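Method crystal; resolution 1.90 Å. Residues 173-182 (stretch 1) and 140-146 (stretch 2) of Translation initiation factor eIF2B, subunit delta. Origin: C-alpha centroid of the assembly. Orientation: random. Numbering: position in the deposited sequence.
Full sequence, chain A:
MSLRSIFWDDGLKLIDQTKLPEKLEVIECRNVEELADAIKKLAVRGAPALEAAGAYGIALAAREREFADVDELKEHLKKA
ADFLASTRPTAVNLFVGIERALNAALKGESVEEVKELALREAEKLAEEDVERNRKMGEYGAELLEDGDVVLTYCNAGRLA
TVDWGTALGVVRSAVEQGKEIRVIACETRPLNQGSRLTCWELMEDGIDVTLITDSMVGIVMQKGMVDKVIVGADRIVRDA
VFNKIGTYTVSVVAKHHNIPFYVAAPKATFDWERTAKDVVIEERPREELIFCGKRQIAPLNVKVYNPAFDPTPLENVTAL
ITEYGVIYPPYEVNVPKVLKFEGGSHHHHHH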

# COMPACT_ATOMS: atom_id res chain seq x y z
N SER A 173 7.48 -25.92 7.27
CA SER A 173 7.49 -27.07 8.17
C SER A 173 6.10 -27.69 8.33
O SER A 173 5.98 -28.93 8.41
CB SER A 173 8.06 -26.69 9.54
OG SER A 173 9.42 -26.32 9.41
N ALA A 174 5.06 -26.86 8.38
CA ALA A 174 3.72 -27.41 8.52
C ALA A 174 3.29 -28.15 7.25
O ALA A 174 2.61 -29.18 7.32
CB ALA A 174 2.71 -26.32 8.87
N VAL A 175 3.64 -27.60 6.09
CA VAL A 175 3.29 -28.24 4.82
C VAL A 175 3.98 -29.61 4.77
O VAL A 175 3.38 -30.59 4.35
CB VAL A 175 3.72 -27.34 3.62
CG1 VAL A 175 3.65 -28.11 2.29
CG2 VAL A 175 2.79 -26.12 3.55
N GLU A 176 5.24 -29.66 5.22
CA GLU A 176 6.00 -30.90 5.25
C GLU A 176 5.30 -31.96 6.11
O GLU A 176 5.39 -33.16 5.83
CB GLU A 176 7.40 -30.61 5.79
CG GLU A 176 8.33 -31.79 5.81
CD GLU A 176 9.78 -31.38 6.01
OE1 GLU A 176 10.07 -30.62 6.96
OE2 GLU A 176 10.63 -31.81 5.21
N GLN A 177 4.60 -31.53 7.16
CA GLN A 177 3.88 -32.46 8.02
C GLN A 177 2.59 -32.95 7.37
O GLN A 177 1.86 -33.74 7.96
CB GLN A 177 3.50 -31.80 9.36
CG GLN A 177 4.66 -31.37 10.20
CD GLN A 177 4.20 -30.63 11.44
OE1 GLN A 177 3.51 -29.60 11.35
NE2 GLN A 177 4.58 -31.14 12.60
N GLY A 178 2.29 -32.46 6.17
CA GLY A 178 1.08 -32.87 5.48
C GLY A 178 -0.14 -32.02 5.81
O GLY A 178 -1.27 -32.37 5.46
N LYS A 179 0.09 -30.90 6.49
CA LYS A 179 -1.01 -29.99 6.82
C LYS A 179 -1.23 -29.14 5.60
O LYS A 179 -0.28 -28.68 5.00
CB LYS A 179 -0.64 -29.08 8.00
CG LYS A 179 -0.53 -29.80 9.33
CD LYS A 179 0.14 -28.95 10.42
CE LYS A 179 0.05 -29.66 11.77
NZ LYS A 179 0.79 -28.92 12.84
N GLU A 180 -2.48 -28.93 5.21
CA GLU A 180 -2.75 -28.10 4.06
C GLU A 180 -2.72 -26.67 4.61
O GLU A 180 -3.49 -26.33 5.51
CB GLU A 180 -4.11 -28.45 3.45
CG GLU A 180 -5.22 -27.41 3.60
CD GLU A 180 -5.41 -26.54 2.36
OE1 GLU A 180 -5.44 -27.08 1.24
OE2 GLU A 180 -5.54 -25.31 2.52
N ILE A 181 -1.80 -25.86 4.10
CA ILE A 181 -1.68 -24.48 4.52
C ILE A 181 -1.69 -23.59 3.28
O ILE A 181 -1.05 -23.90 2.28
CB ILE A 181 -0.32 -24.22 5.31
CG1 ILE A 181 -0.21 -25.13 6.54
CG2 ILE A 181 -0.25 -22.73 5.77
CD1 ILE A 181 -1.27 -24.89 7.58
N ARG A 182 -2.43 -22.49 3.33
CA ARG A 182 -2.48 -21.53 2.23
C ARG A 182 -2.00 -20.19 2.80
O ARG A 182 -2.16 -19.90 3.98
CB ARG A 182 -3.90 -21.37 1.71
CG ARG A 182 -4.47 -22.61 1.04
CD ARG A 182 -5.82 -22.28 0.44
NE ARG A 182 -6.93 -22.92 1.12
CZ ARG A 182 -7.12 -22.92 2.44
NH1 ARG A 182 -6.25 -22.31 3.24
NH2 ARG A 182 -8.17 -23.54 2.96
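Stretch 2 140-146: GAELLED

The contact between residues 140-146 and residues 173-182 is organised around the ammonium group of Lys 179. Its side chain is extended (chi1 m, then t throughout), and although the CA-to-CB bond points sideways, the end reaches stretch 2, where NZ donates hydrogen bonds to two main-chain carbonyls: Leu 144 O at 2.7 Å and Ala 141 O at 2.9 Å. These two residues are the ends of a type I beta turn, closed by Leu 144 N to Ala 141 O at 3.0 Å, so the lysine binds the turn at both ends, and Ala 141 O accepts from backbone and side chain alike. A third bond, from Lys 179 NZ to Gln 177 OE1 at 3.2 Å, ties the ammonium group back to its own stretch.

The second polar anchor lies at the end of stretch 2. Asp 146, with chi1 t, brings OD1 to Glu 180 N at 2.6 Å, a short and nearly linear hydrogen bond (171°) that pairs its carboxylate with the backbone just after Lys 179. Further out, Gln 177 NE2 makes a weak hydrogen bond of 3.4 Å to Glu 142 OE2; the glutamate CA-to-CB bond points away from stretch 1, but its side chain bends back.

The two chains run in the same general sense. Ala 141 lies beside Ala 174, with their CA atoms 4.7 Å apart, and Asp 146 lies beside Lys 179, at 4.3 Å between CA atoms. Each stretch enters as the end of a helix and continues in a more extended conformation. In stretch 1 the change comes at Gly 178, whose positive phi (90°) belongs to a Schellman motif: Gly 178 N bonds to Val 175 O at 2.8 Å and Lys 179 N to Ala 174 O at 3.2 Å. At these backbone angles a CB would be jammed against the preceding carbonyl oxygen, which by itself calls for glycine.

Apolar packing completes the contact. The small side chain of Ala 141 points toward the helix end, its CB lying 3.8 Å from Ser 173 CB, 4.1 Å from Ala 174 CB and 3.3 Å from Gln 177 OE1. Leu 144 also points toward stretch 1 and touches residues from both its helical and its extended parts: CD2 is 3.8 Å from Ala 174 CB, and CG is 4.0 Å from Ile 181 CD1. The same Ile 181 CD1 approaches Glu 145 O at 3.3 Å. Together the two stretches bury 464 Å², both sides summed.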

# COMPACT_ATOMS: atom_id res chain seq x y z
N GLY A 140 7.38 -23.77 15.32
CA GLY A 140 6.25 -22.97 14.85
C GLY A 140 5.14 -23.77 14.21
O GLY A 140 3.97 -23.42 14.37
N ALA A 141 5.50 -24.85 13.49
CA ALA A 141 4.50 -25.69 12.83
C ALA A 141 3.44 -26.21 13.79
O ALA A 141 2.31 -26.48 13.40
CB ALA A 141 5.20 -26.89 12.10
N GLU A 142 3.81 -26.38 15.05
CA GLU A 142 2.88 -26.84 16.07
C GLU A 142 1.74 -25.84 16.29
O GLU A 142 0.71 -26.20 16.90
CB GLU A 142 3.61 -27.10 17.40
CG GLU A 142 4.54 -28.33 17.39
CD GLU A 142 3.83 -29.58 16.86
OE1 GLU A 142 2.90 -30.06 17.54
OE2 GLU A 142 4.17 -30.06 15.75
N LEU A 143 1.92 -24.60 15.82
CA LEU A 143 0.89 -23.54 15.95
C LEU A 143 -0.01 -23.47 14.72
O LEU A 143 -0.92 -22.65 14.63
CB LEU A 143 1.56 -22.17 16.13
CG LEU A 143 2.53 -22.09 17.30
CD1 LEU A 143 3.25 -20.74 17.25
CD2 LEU A 143 1.80 -22.29 18.60
N LEU A 144 0.26 -24.33 13.76
CA LEU A 144 -0.52 -24.33 12.55
C LEU A 144 -1.33 -25.63 12.47
O LEU A 144 -0.83 -26.70 12.83
CB LEU A 144 0.44 -24.20 11.36
CG LEU A 144 0.48 -22.91 10.54
CD1 LEU A 144 0.06 -21.71 11.34
CD2 LEU A 144 1.87 -22.75 9.93
N GLU A 145 -2.57 -25.51 12.00
CA GLU A 145 -3.46 -26.64 11.86
C GLU A 145 -3.82 -26.87 10.38
O GLU A 145 -3.75 -25.96 9.53
CB GLU A 145 -4.74 -26.42 12.69
CG GLU A 145 -4.53 -26.53 14.24
CD GLU A 145 -3.80 -25.33 14.87
OE1 GLU A 145 -4.26 -24.20 14.68
OE2 GLU A 145 -2.76 -25.50 15.56
N ASP A 146 -4.19 -28.10 10.06
CA ASP A 146 -4.55 -28.44 8.69
C ASP A 146 -5.66 -27.49 8.23
O ASP A 146 -6.63 -27.27 8.96
CB ASP A 146 -5.00 -29.91 8.64
CG ASP A 146 -5.34 -30.37 7.23
OD1 ASP A 146 -4.55 -30.14 6.29
OD2 ASP A 146 -6.42 -30.98 7.07